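Local coordinates for protein AvrRxo1-ORF1 (Xanthomonas oryzae pv. oryzicola, PDB 4Z8T) that is a type III effector of a rice pathogen with a polynucleotide kinase domain, and probably transfers phosphate to a substrate, at residues P65-L70 against A152-D157. Residues are numbered along the deposited sequence; the frame is centred on the assembly and turned at random.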
loop_
_atom_site.group_PDB
_atom_site.type_symbol
_atom_site.label_atom_id
_atom_site.label_comp_id
_atom_site.label_asym_id
_atom_site.label_seq_id
_atom_site.Cartn_x
_atom_site.Cartn_y
_atom_site.Cartn_z
ATOM N N PRO A 65 -24.713 -33.686 5.467
ATOM C CA PRO A 65 -24.212 -33.096 6.713
ATOM C C PRO A 65 -23.026 -32.184 6.444
ATOM O O PRO A 65 -22.056 -32.584 5.783
ATOM C CB PRO A 65 -23.797 -34.318 7.539
ATOM C CG PRO A 65 -24.756 -35.372 7.085
ATOM C CD PRO A 65 -24.915 -35.142 5.598
ATOM N N THR A 66 -23.140 -30.943 6.917
ATOM C CA THR A 66 -22.246 -29.870 6.507
ATOM C C THR A 66 -21.934 -29.000 7.712
ATOM O O THR A 66 -22.789 -28.787 8.580
ATOM C CB THR A 66 -22.926 -29.001 5.408
ATOM O OG1 THR A 66 -23.099 -29.785 4.215
ATOM C CG2 THR A 66 -22.083 -27.781 5.043
ATOM N N LEU A 67 -20.691 -28.536 7.776
ATOM C CA LEU A 67 -20.297 -27.469 8.693
ATOM C C LEU A 67 -20.199 -26.213 7.841
ATOM O O LEU A 67 -19.301 -26.089 7.009
ATOM C CB LEU A 67 -18.938 -27.795 9.337
ATOM C CG LEU A 67 -18.384 -26.943 10.490
ATOM C CD1 LEU A 67 -17.253 -27.699 11.205
ATOM C CD2 LEU A 67 -17.869 -25.620 10.000
ATOM N N PHE A 68 -21.138 -25.286 8.016
ATOM C CA PHE A 68 -21.065 -24.010 7.312
ATOM C C PHE A 68 -20.201 -23.080 8.143
ATOM O O PHE A 68 -20.533 -22.777 9.296
ATOM C CB PHE A 68 -22.460 -23.383 7.174
ATOM C CG PHE A 68 -23.350 -24.097 6.207
ATOM C CD1 PHE A 68 -24.166 -25.137 6.638
ATOM C CD2 PHE A 68 -23.366 -23.745 4.869
ATOM C CE1 PHE A 68 -25.000 -25.803 5.747
ATOM C CE2 PHE A 68 -24.187 -24.408 3.972
ATOM C CZ PHE A 68 -25.005 -25.443 4.412
ATOM N N ALA A 69 -19.080 -22.646 7.575
ATOM C CA ALA A 69 -18.118 -21.813 8.286
ATOM C C ALA A 69 -18.141 -20.430 7.640
ATOM O O ALA A 69 -17.945 -20.296 6.434
ATOM C CB ALA A 69 -16.711 -22.433 8.197
ATOM N N LEU A 70 -18.418 -19.406 8.436
ATOM C CA LEU A 70 -18.383 -18.036 7.945
ATOM C C LEU A 70 -17.157 -17.352 8.533
ATOM O O LEU A 70 -17.172 -16.892 9.679
ATOM C CB LEU A 70 -19.654 -17.288 8.362
ATOM C CG LEU A 70 -20.933 -18.076 8.075
ATOM C CD1 LEU A 70 -22.181 -17.361 8.613
ATOM C CD2 LEU A 70 -21.042 -18.307 6.589
ATOM N N ALA A 152 -26.299 -33.759 12.216
ATOM C CA ALA A 152 -26.858 -32.429 12.007
ATOM C C ALA A 152 -25.852 -31.470 11.374
ATOM O O ALA A 152 -24.711 -31.371 11.817
ATOM C CB ALA A 152 -27.323 -31.854 13.339
ATOM N N SER A 153 -26.295 -30.734 10.362
ATOM C CA SER A 153 -25.494 -29.634 9.829
ATOM C C SER A 153 -25.445 -28.523 10.865
ATOM O O SER A 153 -26.402 -28.317 11.619
ATOM C CB SER A 153 -26.100 -29.093 8.538
ATOM O OG SER A 153 -25.837 -29.976 7.458
ATOM N N ILE A 154 -24.328 -27.812 10.909
ATOM C CA ILE A 154 -24.139 -26.769 11.912
ATOM C C ILE A 154 -23.493 -25.552 11.270
ATOM O O ILE A 154 -22.920 -25.634 10.186
ATOM C CB ILE A 154 -23.282 -27.254 13.115
ATOM C CG1 ILE A 154 -21.862 -27.622 12.662
ATOM C CG2 ILE A 154 -23.945 -28.430 13.812
ATOM C CD1 ILE A 154 -20.948 -28.112 13.806
ATOM N N VAL A 155 -23.585 -24.418 11.953
ATOM C CA VAL A 155 -23.019 -23.178 11.435
ATOM C C VAL A 155 -22.048 -22.599 12.439
ATOM O O VAL A 155 -22.391 -22.425 13.609
ATOM C CB VAL A 155 -24.111 -22.120 11.167
ATOM C CG1 VAL A 155 -23.495 -20.879 10.514
ATOM C CG2 VAL A 155 -25.202 -22.688 10.303
ATOM N N VAL A 156 -20.830 -22.310 11.988
ATOM C CA VAL A 156 -19.815 -21.722 12.851
ATOM C C VAL A 156 -19.580 -20.308 12.358
ATOM O O VAL A 156 -19.152 -20.084 11.230
ATOM C CB VAL A 156 -18.507 -22.533 12.844
ATOM C CG1 VAL A 156 -17.460 -21.881 13.763
ATOM C CG2 VAL A 156 -18.777 -23.956 13.298
ATOM N N ASP A 157 -19.921 -19.359 13.224
ATOM C CA ASP A 157 -19.924 -17.953 12.922
ATOM C C ASP A 157 -18.895 -17.295 13.841
ATOM O O ASP A 157 -19.245 -16.785 14.900
ATOM C CB ASP A 157 -21.326 -17.434 13.249
ATOM C CG ASP A 157 -21.511 -15.995 12.895
ATOM O OD1 ASP A 157 -20.654 -15.437 12.175
ATOM O OD2 ASP A 157 -22.532 -15.425 13.333
#
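Strands 66-70 and 154-157 run parallel, 4.7 Å apart at the closest approach of their axes and turned 19° against each other. Four backbone hydrogen bonds join them, zigzagging from Thr66 O to Ile154 N, Ile154 O to Phe68 N, Phe68 O to Val156 N and Val156 O to Leu70 N. The third is the shortest, Val156 N to Phe68 O at 2.7 Å, and each N-H arrives nearly along the C=O axis. Where 154-157 has not yet begun, a side chain takes over: Ser153 OG, turned beside its own backbone N, accepts the N-H of Thr66 (N to OG 2.9 Å) in a bent bond, 135° at the hydrogen. Thr66 OG1 is hydrogen-bonded to Gln64 O. This pairing lies at one border, within this chain, of the mixed sheet of a P-loop NTPase fold, in its parallel part; 66-71 is flanked by 154-157 and 179-185 and leads into a probable Walker A loop, whose Lys78 NZ is hydrogen-bonded to Leu70 O. Leu67 can be followed outward on the face it shares with Ile154 and Val156. CB carries CG anti to the backbone N (chi1 -171°); the side chain crosses that of Ile154 obliquely, CG 4.2 Å from Ile154 CG1 and just as close to Val156 CG2. Beyond it, CD2 meets Val156 CG2 at 3.8 Å, and Tyr169 and Leu172 of helix 163-176 cover this side. On the other face, Phe68 CB lies 4.2 Å from Val155 CG2. Its ring turns an edge to Ile154 O, while Thr66 CG2 sits 3.6 Å above the ring plane, toward the rim. Farther along, Leu70 CD1 touches Val155 CG1, with Ile86 packing against both Phe68 and Leu70.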